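Local coordinates for alpha-glucosidase (Bacteroides thetaiotaomicron, PDB 5XFM), which probably hydrolyses beta-L-arabinopyranosides and alpha-galactosides, as a bifunctional glycoside hydrolase of family 97, at residues 23-31 with 39-47. The protein carries 1 engineered substitution. Residues are numbered along the deposited sequence; the frame is centred on the assembly and turned at random.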
loop_
_atom_site.group_PDB
_atom_site.type_symbol
_atom_site.label_atom_id
_atom_site.label_comp_id
_atom_site.label_asym_id
_atom_site.label_seq_id
_atom_site.Cartn_x
_atom_site.Cartn_y
_atom_site.Cartn_z
ATOM N N ASP A 23 -25.590 -4.992 -7.335
ATOM C CA ASP A 23 -26.613 -5.449 -6.399
ATOM C C ASP A 23 -27.443 -4.282 -5.873
ATOM O O ASP A 23 -28.305 -4.461 -5.017
ATOM C CB ASP A 23 -25.983 -6.232 -5.238
ATOM C CG ASP A 23 -25.073 -5.379 -4.356
ATOM O OD1 ASP A 23 -25.043 -4.135 -4.492
ATOM O OD2 ASP A 23 -24.376 -5.968 -3.502
ATOM N N GLU A 24 -27.152 -3.093 -6.396
ATOM C CA GLU A 24 -27.917 -1.869 -6.141
ATOM C C GLU A 24 -27.856 -1.332 -4.708
ATOM O O GLU A 24 -28.546 -0.364 -4.387
ATOM C CB GLU A 24 -29.382 -2.091 -6.533
ATOM C CG GLU A 24 -29.589 -2.353 -8.013
ATOM C CD GLU A 24 -31.049 -2.523 -8.377
ATOM O OE1 GLU A 24 -31.884 -1.750 -7.860
ATOM O OE2 GLU A 24 -31.356 -3.415 -9.197
ATOM N N LYS A 25 -26.999 -1.902 -3.867
ATOM C CA LYS A 25 -26.847 -1.398 -2.496
ATOM C C LYS A 25 -26.111 -0.068 -2.489
ATOM O O LYS A 25 -26.459 0.848 -1.746
ATOM C CB LYS A 25 -26.098 -2.401 -1.615
ATOM C CG LYS A 25 -26.840 -3.700 -1.376
ATOM C CD LYS A 25 -26.148 -4.556 -0.326
ATOM C CE LYS A 25 -26.472 -6.028 -0.532
ATOM N NZ LYS A 25 -25.863 -6.904 0.506
ATOM N N LEU A 26 -25.085 0.024 -3.320
ATOM C CA LEU A 26 -24.304 1.238 -3.436
ATOM C C LEU A 26 -24.933 2.117 -4.512
ATOM O O LEU A 26 -25.151 1.666 -5.639
ATOM C CB LEU A 26 -22.847 0.896 -3.761
ATOM C CG LEU A 26 -21.701 1.883 -3.506
ATOM C CD1 LEU A 26 -20.405 1.289 -4.040
ATOM C CD2 LEU A 26 -21.937 3.270 -4.085
ATOM N N GLN A 27 -25.247 3.360 -4.163
ATOM C CA GLN A 27 -25.824 4.288 -5.130
ATOM C C GLN A 27 -25.080 5.621 -5.141
ATOM O O GLN A 27 -24.731 6.160 -4.096
ATOM C CB GLN A 27 -27.317 4.502 -4.854
ATOM C CG GLN A 27 -28.133 3.216 -4.960
ATOM C CD GLN A 27 -29.629 3.442 -4.853
ATOM O OE1 GLN A 27 -30.115 4.563 -5.010
ATOM N NE2 GLN A 27 -30.371 2.365 -4.610
ATOM N N LEU A 28 -24.818 6.128 -6.340
ATOM C CA LEU A 28 -24.137 7.403 -6.518
ATOM C C LEU A 28 -25.033 8.342 -7.319
ATOM O O LEU A 28 -25.532 7.972 -8.380
ATOM C CB LEU A 28 -22.791 7.199 -7.229
ATOM C CG LEU A 28 -21.925 8.441 -7.468
ATOM C CD1 LEU A 28 -20.467 8.088 -7.301
ATOM C CD2 LEU A 28 -22.152 9.055 -8.840
ATOM N N ALA A 29 -25.222 9.558 -6.823
ATOM C CA ALA A 29 -26.086 10.519 -7.498
ATOM C C ALA A 29 -25.304 11.743 -7.945
ATOM O O ALA A 29 -24.407 12.204 -7.243
ATOM C CB ALA A 29 -27.230 10.922 -6.593
ATOM N N VAL A 30 -25.663 12.281 -9.105
ATOM C CA VAL A 30 -24.933 13.408 -9.667
ATOM C C VAL A 30 -25.780 14.673 -9.740
ATOM O O VAL A 30 -26.923 14.648 -10.199
ATOM C CB VAL A 30 -24.396 13.066 -11.084
ATOM C CG1 VAL A 30 -23.590 14.218 -11.651
ATOM C CG2 VAL A 30 -23.543 11.812 -11.036
ATOM N N PHE A 31 -25.202 15.774 -9.271
ATOM C CA PHE A 31 -25.871 17.064 -9.230
ATOM C C PHE A 31 -25.051 18.100 -9.983
ATOM O O PHE A 31 -24.067 18.622 -9.458
ATOM C CB PHE A 31 -26.077 17.541 -7.786
ATOM C CG PHE A 31 -26.770 16.548 -6.891
ATOM C CD1 PHE A 31 -26.062 15.526 -6.277
ATOM C CD2 PHE A 31 -28.129 16.668 -6.630
ATOM C CE1 PHE A 31 -26.706 14.624 -5.437
ATOM C CE2 PHE A 31 -28.778 15.772 -5.792
ATOM C CZ PHE A 31 -28.065 14.750 -5.196
ATOM N N CYS A 39 -21.535 18.502 -8.082
ATOM C CA CYS A 39 -21.261 17.617 -6.968
ATOM C C CYS A 39 -21.868 16.234 -7.158
ATOM O O CYS A 39 -22.632 16.005 -8.085
ATOM C CB CYS A 39 -21.766 18.249 -5.666
ATOM S SG CYS A 39 -23.497 18.770 -5.712
ATOM N N TYR A 40 -21.484 15.310 -6.285
ATOM C CA TYR A 40 -22.039 13.965 -6.269
ATOM C C TYR A 40 -22.324 13.583 -4.824
ATOM O O TYR A 40 -21.851 14.245 -3.907
ATOM C CB TYR A 40 -21.077 12.965 -6.917
ATOM C CG TYR A 40 -19.837 12.701 -6.093
ATOM C CD1 TYR A 40 -18.793 13.615 -6.075
ATOM C CD2 TYR A 40 -19.705 11.538 -5.344
ATOM C CE1 TYR A 40 -17.656 13.389 -5.329
ATOM C CE2 TYR A 40 -18.570 11.302 -4.594
ATOM C CZ TYR A 40 -17.551 12.232 -4.591
ATOM O OH TYR A 40 -16.419 12.013 -3.848
ATOM N N SER A 41 -23.122 12.543 -4.619
ATOM C CA SER A 41 -23.332 12.014 -3.273
ATOM C C SER A 41 -23.402 10.493 -3.324
ATOM O O SER A 41 -23.706 9.911 -4.365
ATOM C CB SER A 41 -24.603 12.582 -2.641
ATOM O OG SER A 41 -25.755 12.092 -3.298
ATOM N N VAL A 42 -23.090 9.851 -2.204
ATOM C CA VAL A 42 -23.031 8.397 -2.149
ATOM C C VAL A 42 -23.830 7.818 -0.994
ATOM O O VAL A 42 -23.716 8.265 0.148
ATOM C CB VAL A 42 -21.571 7.901 -2.039
ATOM C CG1 VAL A 42 -21.521 6.382 -1.880
ATOM C CG2 VAL A 42 -20.771 8.349 -3.251
ATOM N N SER A 43 -24.638 6.812 -1.298
ATOM C CA SER A 43 -25.397 6.105 -0.279
ATOM C C SER A 43 -25.132 4.604 -0.337
ATOM O O SER A 43 -24.788 4.069 -1.395
ATOM C CB SER A 43 -26.890 6.397 -0.446
ATOM O OG SER A 43 -27.473 5.535 -1.409
ATOM N N TYR A 44 -25.284 3.931 0.799
ATOM C CA TYR A 44 -25.167 2.478 0.861
ATOM C C TYR A 44 -26.275 1.918 1.738
ATOM O O TYR A 44 -26.410 2.323 2.891
ATOM C CB TYR A 44 -23.799 2.051 1.403
ATOM C CG TYR A 44 -23.535 0.575 1.205
ATOM C CD1 TYR A 44 -23.917 -0.357 2.162
ATOM C CD2 TYR A 44 -22.929 0.112 0.044
ATOM C CE1 TYR A 44 -23.689 -1.710 1.973
ATOM C CE2 TYR A 44 -22.698 -1.228 -0.152
ATOM C CZ TYR A 44 -23.078 -2.137 0.810
ATOM O OH TYR A 44 -22.842 -3.479 0.597
ATOM N N ASN A 45 -27.037 0.967 1.197
ATOM C CA ASN A 45 -28.273 0.483 1.824
ATOM C C ASN A 45 -29.188 1.592 2.339
ATOM O O ASN A 45 -29.819 1.448 3.385
ATOM C CB ASN A 45 -27.952 -0.477 2.975
ATOM C CG ASN A 45 -27.657 -1.881 2.495
ATOM O OD1 ASN A 45 -28.075 -2.279 1.407
ATOM N ND2 ASN A 45 -26.935 -2.644 3.306
ATOM N N GLY A 46 -29.267 2.689 1.594
ATOM C CA GLY A 46 -30.177 3.773 1.924
ATOM C C GLY A 46 -29.632 4.764 2.935
ATOM O O GLY A 46 -30.252 5.791 3.211
ATOM N N LYS A 47 -28.455 4.473 3.474
ATOM C CA LYS A 47 -27.807 5.397 4.390
ATOM C C LYS A 47 -26.808 6.271 3.656
ATOM O O LYS A 47 -26.065 5.794 2.800
ATOM C CB LYS A 47 -27.115 4.650 5.534
ATOM C CG LYS A 47 -28.035 3.760 6.360
ATOM C CD LYS A 47 -29.142 4.581 7.022
ATOM C CE LYS A 47 -28.606 5.849 7.686
ATOM N NZ LYS A 47 -29.621 6.512 8.556
HETATM O O HOH W 1 -22.969 -4.269 -1.893
HETATM O O HOH W 2 -28.207 2.941 -1.052
#
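Strands 26-31 and 39-44 run antiparallel, 4.7 Å between axes, as a beta hairpin in the N-terminal beta-sandwich domain of this family 97 enzyme. Q27, A29 and F31 form hydrogen-bonded pairs with S43, S41 and C39, each pair joined by two backbone N-H...O bonds; the ladder ends where N45 N bonds to K25 O, just inside the type I' turn Y44-K47, which leads into strand 47-59. L26, L28, V30, Y40, V42 and Y44 project to the buried face, Q27, A29, F31, C39, S41 and S43 to the other. On the buried face L26 CD2 touches V42 CG1 (3.8 Å), and L28 CD1 touches both Y40 CD2 (4.0 Å) and V42 CG2 (4.1 Å). Strand 256-266 packs on this layer through V265 and I263, while Y40 OH bonds to G145 O. The Y44 chi1 (-168°), setting CG opposite the backbone N, brings the ring across K25, whose CB sits over one face, toward the rim, 4.2 Å from the Y44 ring centroid, in a CH-pi contact. Y44 OH donates to water 1, which donates to D23 OD2; D23 OD1 closes an Asx turn by accepting from K25 N. A leucine in place of Y44 would probably leave K25 CB without its aromatic face and break the water link to D23. On the other face, the F31 ring turns its edge to S41, CE1 3.4 Å from OG, and C39 SG rests 3.5 Å from F31 CB. Water 2 ties the turn to the other segment, donating to K25 O, accepting from G46 N and hydrogen-bonding S43 OG at 2.7 Å.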